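PDB 1WZO: HpcE from Thermus thermophilus, which probably catalyses a double-bond isomerisation in the breakdown of homoprotocatechuate, as a member of the fumarylacetoacetate hydrolase family. Local coordinates for residues B[113-116]-B[117-120]; B[133-137]-B[138-142]. All coordinates share one frame; numbering follows the deposited sequence.

Contact 1 of 2, residues B[113-116]-B[117-120]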
ATOM      1  N   ALA B 113      21.114   2.767  21.975  1.00 19.02           N
ATOM      2  CA  ALA B 113      21.583   1.412  21.708  1.00 20.81           C
ATOM      3  C   ALA B 113      21.077   0.378  22.724  1.00 21.58           C
ATOM      4  O   ALA B 113      20.670  -0.725  22.351  1.00 22.06           O
ATOM      5  CB  ALA B 113      23.114   1.396  21.666  1.00 19.33           C
ATOM      6  N   LYS B 114      21.098   0.737  24.005  1.00 23.13           N
ATOM      7  CA  LYS B 114      20.656  -0.178  25.056  1.00 24.51           C
ATOM      8  C   LYS B 114      19.204  -0.629  24.896  1.00 24.31           C
ATOM      9  O   LYS B 114      18.830  -1.689  25.391  1.00 25.23           O
ATOM     10  CB  LYS B 114      20.840   0.463  26.438  1.00 25.99           C
ATOM     11  CG  LYS B 114      19.894   1.616  26.731  1.00 30.06           C
ATOM     12  CD  LYS B 114      20.109   2.171  28.137  1.00 34.80           C
ATOM     13  CE  LYS B 114      19.308   3.452  28.365  1.00 36.91           C
ATOM     14  NZ  LYS B 114      17.838   3.256  28.211  1.00 40.63           N
ATOM     15  N   ASP B 115      18.393   0.171  24.206  1.00 23.49           N
ATOM     16  CA  ASP B 115      16.980  -0.156  23.997  1.00 23.53           C
ATOM     17  C   ASP B 115      16.656  -0.599  22.571  1.00 22.46           C
ATOM     18  O   ASP B 115      15.530  -1.017  22.297  1.00 22.06           O
ATOM     19  CB  ASP B 115      16.090   1.051  24.296  1.00 24.43           C
ATOM     20  CG  ASP B 115      16.300   1.617  25.684  1.00 28.52           C
ATOM     21  OD1 ASP B 115      16.232   0.842  26.660  1.00 29.60           O
ATOM     22  OD2 ASP B 115      16.518   2.842  25.794  1.00 27.92           O
ATOM     23  N   ALA B 116      17.633  -0.506  21.675  1.00 20.84           N
ATOM     24  CA  ALA B 116      17.419  -0.835  20.269  1.00 21.52           C
ATOM     25  C   ALA B 116      16.830  -2.202  19.943  1.00 21.71           C
ATOM     26  O   ALA B 116      15.859  -2.288  19.195  1.00 21.19           O
ATOM     27  CB  ALA B 116      18.712  -0.635  19.486  1.00 21.43           C
ATOM     28  N   LEU B 117      17.411  -3.268  20.482  1.00 21.90           N
ATOM     29  CA  LEU B 117      16.905  -4.596  20.173  1.00 22.24           C
ATOM     30  C   LEU B 117      15.448  -4.794  20.573  1.00 21.47           C
ATOM     31  O   LEU B 117      14.800  -5.718  20.092  1.00 22.24           O
ATOM     32  CB  LEU B 117      17.800  -5.679  20.799  1.00 21.00           C
ATOM     33  CG  LEU B 117      19.233  -5.729  20.250  1.00 22.07           C
ATOM     34  CD1 LEU B 117      19.962  -6.956  20.795  1.00 19.36           C
ATOM     35  CD2 LEU B 117      19.205  -5.780  18.728  1.00 18.54           C
ATOM     36  N   ASP B 118      14.926  -3.922  21.434  1.00 23.52           N
ATOM     37  CA  ASP B 118      13.528  -4.010  21.848  1.00 24.45           C
ATOM     38  C   ASP B 118      12.587  -3.580  20.724  1.00 25.11           C
ATOM     39  O   ASP B 118      11.378  -3.812  20.799  1.00 25.25           O
ATOM     40  CB  ASP B 118      13.253  -3.128  23.069  1.00 28.19           C
ATOM     41  CG  ASP B 118      13.945  -3.623  24.315  1.00 33.33           C
ATOM     42  OD1 ASP B 118      13.950  -4.853  24.540  1.00 34.80           O
ATOM     43  OD2 ASP B 118      14.470  -2.780  25.076  1.00 38.15           O
ATOM     44  N   TYR B 119      13.136  -2.944  19.691  1.00 22.43           N
ATOM     45  CA  TYR B 119      12.320  -2.493  18.565  1.00 22.05           C
ATOM     46  C   TYR B 119      12.393  -3.437  17.377  1.00 20.32           C
ATOM     47  O   TYR B 119      11.767  -3.195  16.350  1.00 20.19           O
ATOM     48  CB  TYR B 119      12.749  -1.090  18.116  1.00 20.27           C
ATOM     49  CG  TYR B 119      12.449  -0.012  19.125  1.00 19.28           C
ATOM     50  CD1 TYR B 119      13.210   0.119  20.287  1.00 20.20           C
ATOM     51  CD2 TYR B 119      11.390   0.870  18.927  1.00 21.30           C
ATOM     52  CE1 TYR B 119      12.921   1.101  21.226  1.00 21.52           C
ATOM     53  CE2 TYR B 119      11.093   1.855  19.855  1.00 22.32           C
ATOM     54  CZ  TYR B 119      11.860   1.965  21.004  1.00 23.58           C
ATOM     55  OH  TYR B 119      11.555   2.936  21.929  1.00 25.54           O
ATOM     56  N   VAL B 120      13.161  -4.511  17.526  1.00 18.48           N
ATOM     57  CA  VAL B 120      13.335  -5.494  16.469  1.00 19.15           C
ATOM     58  C   VAL B 120      12.216  -6.533  16.439  1.00 20.27           C
ATOM     59  O   VAL B 120      11.867  -7.121  17.463  1.00 20.19           O
ATOM     60  CB  VAL B 120      14.692  -6.217  16.625  1.00 18.18           C
ATOM     61  CG1 VAL B 120      14.815  -7.342  15.611  1.00 17.65           C
ATOM     62  CG2 VAL B 120      15.827  -5.220  16.465  1.00 17.94           C
TER
HETATM   63  O   HOH W   1      19.587  -3.267  22.590  1.00 24.77           O
HETATM   64  O   HOH W   2      16.673  -2.409  27.167  1.00 57.40           O
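Y119 N donates to A116 O, and D118 N to D115 O, in a short helical turn whose bonds run from residue i+3 back to residue i, the 3-10 pattern, just ahead of strand 120-131. The Y119 bond is short and nearly straight (2.8 Å from Y119 N to A116 O, 164° at the hydrogen), whereas the D118 bond is more bent, at 143°. The same spacing is kept by A116 N on A113 O at one end and by V120 N on L117 O at the other.

L117 N is served by a water instead. Water 1 accepts from L117 N at 3.0 Å and donates to A113 O, so it stands between two groups four residues apart. A113 O thus has two donors, A116 N and the water. A second water reaches both K114 O and D118 OD2, the latter at 3.1 Å, although it has more acceptors nearby than protons to offer.

D115 OD1 and D118 OD2, two like charges, come within 4.3 Å of each other; K114 NZ pairs with D115 OD2 in a salt bridge of 2.8 Å, which would probably offset some of the repulsion. The small A116 suits its buried place, where its methyl packs against A193 and L196 of helix 192-200, while L117 rests on V192.

Y119 swings its ring back alongside the turn, edge first, CG lying anti to its own carbonyl carbon (chi1 -68°). R106 makes a cation-pi contact with this ring, and its NH2 bonds D118 O. The ring turns its edge to two backbone carbonyl oxygens that lie in its plane: Y119 CD1 stands 3.3 Å from D115 O and 3.7 Å from A116 O.

Contact 2 of 2, residues B[133-137]-B[138-142]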
ATOM      1  N   ASP B 133      32.718  -4.907 -10.774  1.00 24.08           N
ATOM      2  CA  ASP B 133      33.107  -4.267 -12.029  1.00 24.43           C
ATOM      3  C   ASP B 133      32.656  -2.814 -12.012  1.00 26.14           C
ATOM      4  O   ASP B 133      33.320  -1.936 -12.564  1.00 25.54           O
ATOM      5  CB  ASP B 133      32.424  -4.933 -13.229  1.00 26.28           C
ATOM      6  CG  ASP B 133      32.798  -6.387 -13.397  1.00 27.69           C
ATOM      7  OD1 ASP B 133      32.552  -7.182 -12.466  1.00 27.23           O
ATOM      8  OD2 ASP B 133      33.330  -6.734 -14.472  1.00 29.37           O
ATOM      9  N   TYR B 134      31.519  -2.567 -11.370  1.00 24.51           N
ATOM     10  CA  TYR B 134      30.948  -1.230 -11.342  1.00 24.45           C
ATOM     11  C   TYR B 134      31.228  -0.398 -10.102  1.00 24.84           C
ATOM     12  O   TYR B 134      30.602   0.638  -9.905  1.00 24.11           O
ATOM     13  CB  TYR B 134      29.435  -1.328 -11.574  1.00 25.78           C
ATOM     14  CG  TYR B 134      29.058  -2.286 -12.691  1.00 27.24           C
ATOM     15  CD1 TYR B 134      29.731  -2.264 -13.916  1.00 27.93           C
ATOM     16  CD2 TYR B 134      28.038  -3.220 -12.519  1.00 25.14           C
ATOM     17  CE1 TYR B 134      29.395  -3.158 -14.939  1.00 28.40           C
ATOM     18  CE2 TYR B 134      27.696  -4.110 -13.531  1.00 25.76           C
ATOM     19  CZ  TYR B 134      28.379  -4.077 -14.734  1.00 27.81           C
ATOM     20  OH  TYR B 134      28.051  -4.974 -15.722  1.00 29.52           O
ATOM     21  N   VAL B 135      32.175  -0.831  -9.277  1.00 26.56           N
ATOM     22  CA  VAL B 135      32.510  -0.093  -8.069  1.00 29.14           C
ATOM     23  C   VAL B 135      33.662   0.899  -8.268  1.00 33.23           C
ATOM     24  O   VAL B 135      34.637   0.610  -8.968  1.00 31.67           O
ATOM     25  CB  VAL B 135      32.877  -1.055  -6.906  1.00 29.30           C
ATOM     26  CG1 VAL B 135      33.329  -0.258  -5.689  1.00 29.70           C
ATOM     27  CG2 VAL B 135      31.675  -1.921  -6.545  1.00 27.37           C
ATOM     28  N   THR B 136      33.517   2.072  -7.654  1.00 35.46           N
ATOM     29  CA  THR B 136      34.516   3.146  -7.682  1.00 38.25           C
ATOM     30  C   THR B 136      34.410   3.830  -6.320  1.00 39.63           C
ATOM     31  O   THR B 136      33.702   3.340  -5.439  1.00 40.30           O
ATOM     32  CB  THR B 136      34.225   4.198  -8.777  1.00 38.56           C
ATOM     33  OG1 THR B 136      32.958   4.820  -8.517  1.00 40.18           O
ATOM     34  CG2 THR B 136      34.206   3.556 -10.155  1.00 36.68           C
ATOM     35  N   ASN B 137      35.089   4.960  -6.140  1.00 40.50           N
ATOM     36  CA  ASN B 137      35.025   5.649  -4.854  1.00 41.51           C
ATOM     37  C   ASN B 137      33.988   6.765  -4.781  1.00 42.12           C
ATOM     38  O   ASN B 137      34.064   7.635  -3.910  1.00 42.11           O
ATOM     39  CB  ASN B 137      36.403   6.190  -4.462  1.00 42.34           C
ATOM     40  CG  ASN B 137      37.396   5.082  -4.162  1.00 44.15           C
ATOM     41  OD1 ASN B 137      37.032   4.041  -3.608  1.00 45.33           O
ATOM     42  ND2 ASN B 137      38.657   5.303  -4.512  1.00 44.26           N
ATOM     43  N   THR B 138      33.018   6.736  -5.691  1.00 41.30           N
ATOM     44  CA  THR B 138      31.948   7.733  -5.704  1.00 40.87           C
ATOM     45  C   THR B 138      30.721   7.057  -5.098  1.00 40.51           C
ATOM     46  O   THR B 138      30.174   6.122  -5.683  1.00 41.89           O
ATOM     47  CB  THR B 138      31.606   8.188  -7.141  1.00 40.44           C
ATOM     48  OG1 THR B 138      32.794   8.652  -7.795  1.00 41.10           O
ATOM     49  CG2 THR B 138      30.582   9.318  -7.112  1.00 39.13           C
ATOM     50  N   PHE B 139      30.291   7.530  -3.931  1.00 39.25           N
ATOM     51  CA  PHE B 139      29.146   6.942  -3.237  1.00 38.97           C
ATOM     52  C   PHE B 139      29.296   5.426  -3.244  1.00 38.29           C
ATOM     53  O   PHE B 139      28.390   4.697  -3.643  1.00 39.15           O
ATOM     54  CB  PHE B 139      27.822   7.332  -3.909  1.00 36.06           C
ATOM     55  CG  PHE B 139      27.599   8.817  -3.999  1.00 36.08           C
ATOM     56  CD1 PHE B 139      28.134   9.678  -3.039  1.00 35.47           C
ATOM     57  CD2 PHE B 139      26.828   9.355  -5.030  1.00 35.91           C
ATOM     58  CE1 PHE B 139      27.905  11.051  -3.101  1.00 36.13           C
ATOM     59  CE2 PHE B 139      26.588  10.728  -5.106  1.00 35.24           C
ATOM     60  CZ  PHE B 139      27.127  11.579  -4.139  1.00 38.48           C
ATOM     61  N   ARG B 140      30.460   4.967  -2.797  1.00 39.02           N
ATOM     62  CA  ARG B 140      30.772   3.544  -2.746  1.00 37.64           C
ATOM     63  C   ARG B 140      30.045   2.830  -1.607  1.00 35.48           C
ATOM     64  O   ARG B 140      30.010   3.324  -0.478  1.00 33.23           O
ATOM     65  CB  ARG B 140      32.282   3.352  -2.587  1.00 38.93           C
ATOM     66  CG  ARG B 140      32.701   1.909  -2.387  1.00 39.53           C
ATOM     67  CD  ARG B 140      34.204   1.758  -2.515  1.00 42.25           C
ATOM     68  NE  ARG B 140      34.624   0.377  -2.295  1.00 45.06           N
ATOM     69  CZ  ARG B 140      35.765  -0.134  -2.741  1.00 47.27           C
ATOM     70  NH1 ARG B 140      36.605   0.623  -3.439  1.00 48.51           N
ATOM     71  NH2 ARG B 140      36.068  -1.403  -2.491  1.00 47.68           N
ATOM     72  N   PRO B 141      29.421   1.677  -1.902  1.00 34.56           N
ATOM     73  CA  PRO B 141      29.379   1.055  -3.235  1.00 33.56           C
ATOM     74  C   PRO B 141      28.280   1.701  -4.082  1.00 33.19           C
ATOM     75  O   PRO B 141      27.194   1.990  -3.584  1.00 31.59           O
ATOM     76  CB  PRO B 141      29.088  -0.410  -2.919  1.00 34.16           C
ATOM     77  CG  PRO B 141      28.205  -0.309  -1.710  1.00 34.50           C
ATOM     78  CD  PRO B 141      28.905   0.750  -0.876  1.00 34.05           C
ATOM     79  N   PRO B 142      28.555   1.945  -5.372  1.00 32.16           N
ATOM     80  CA  PRO B 142      27.550   2.567  -6.241  1.00 30.51           C
ATOM     81  C   PRO B 142      26.237   1.790  -6.346  1.00 27.69           C
ATOM     82  O   PRO B 142      26.198   0.567  -6.193  1.00 27.34           O
ATOM     83  CB  PRO B 142      28.271   2.664  -7.590  1.00 31.30           C
ATOM     84  CG  PRO B 142      29.709   2.817  -7.190  1.00 31.91           C
ATOM     85  CD  PRO B 142      29.836   1.792  -6.083  1.00 32.03           C
TER
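T138 N points at T136 OG1 almost in line (163° at the hydrogen), but at 3.4 Å the bond is weak. T136 suits the place because its hydroxyl, set between the backbone N and the carbonyl carbon (chi1 62°), can meet the backbone two residues on. N137 OD1 takes a similarly weak bond from R140 NH1, at the edge of the guanidinium, with the amide and guanidinium planes only 18° apart.

V135 covers one face of that guanidinium near its rim, CG1 lying 3.7 Å from R140 NE. The long arginine chain is extended from CG to NE, and its methylenes pass T136 O, which lies 3.2 Å from R140 CB.

P142 closes the loop against its beginning: its CG lies 3.6 Å from Y134 O, and its CD packs on V135 CA at 3.8 Å. A glycine in place of P142 would probably open a gap beside V135 and Y134 O and let the backbone before the helix turn more freely.

T138 packs on A69 and F139 on L70 of the second subunit, and R140 O accepts from R140 NH1 of that chain. F139 has a left-handed backbone, the next peptide but one, R140 to P141, is cis, and P142 stands at the N-cap position, right before helix 143-146: an irregular cis-proline loop leading from strand 120-131 into that helix at a subunit interface.

In the fold
Strand 120-131 ties the two contacts together: contact 1 is the helical turn that leads into it, and contact 2 the loop that follows it, on the way to helix 143-146. They are well separated in space, their centres 32 Å apart and their nearest atoms about 23 Å, so neither touches the other. Both lie at the surface, with centres about 19 and 21 Å from the centre of the chain. Their surroundings differ. Contact 1 packs within its own subunit, on helix 192-200, with a glycerol, probably from the crystallisation liquor, about 5 Å from the V120 side chain, whereas contact 2 faces a second subunit of the tetramer. Neither is tied to a known active-site residue.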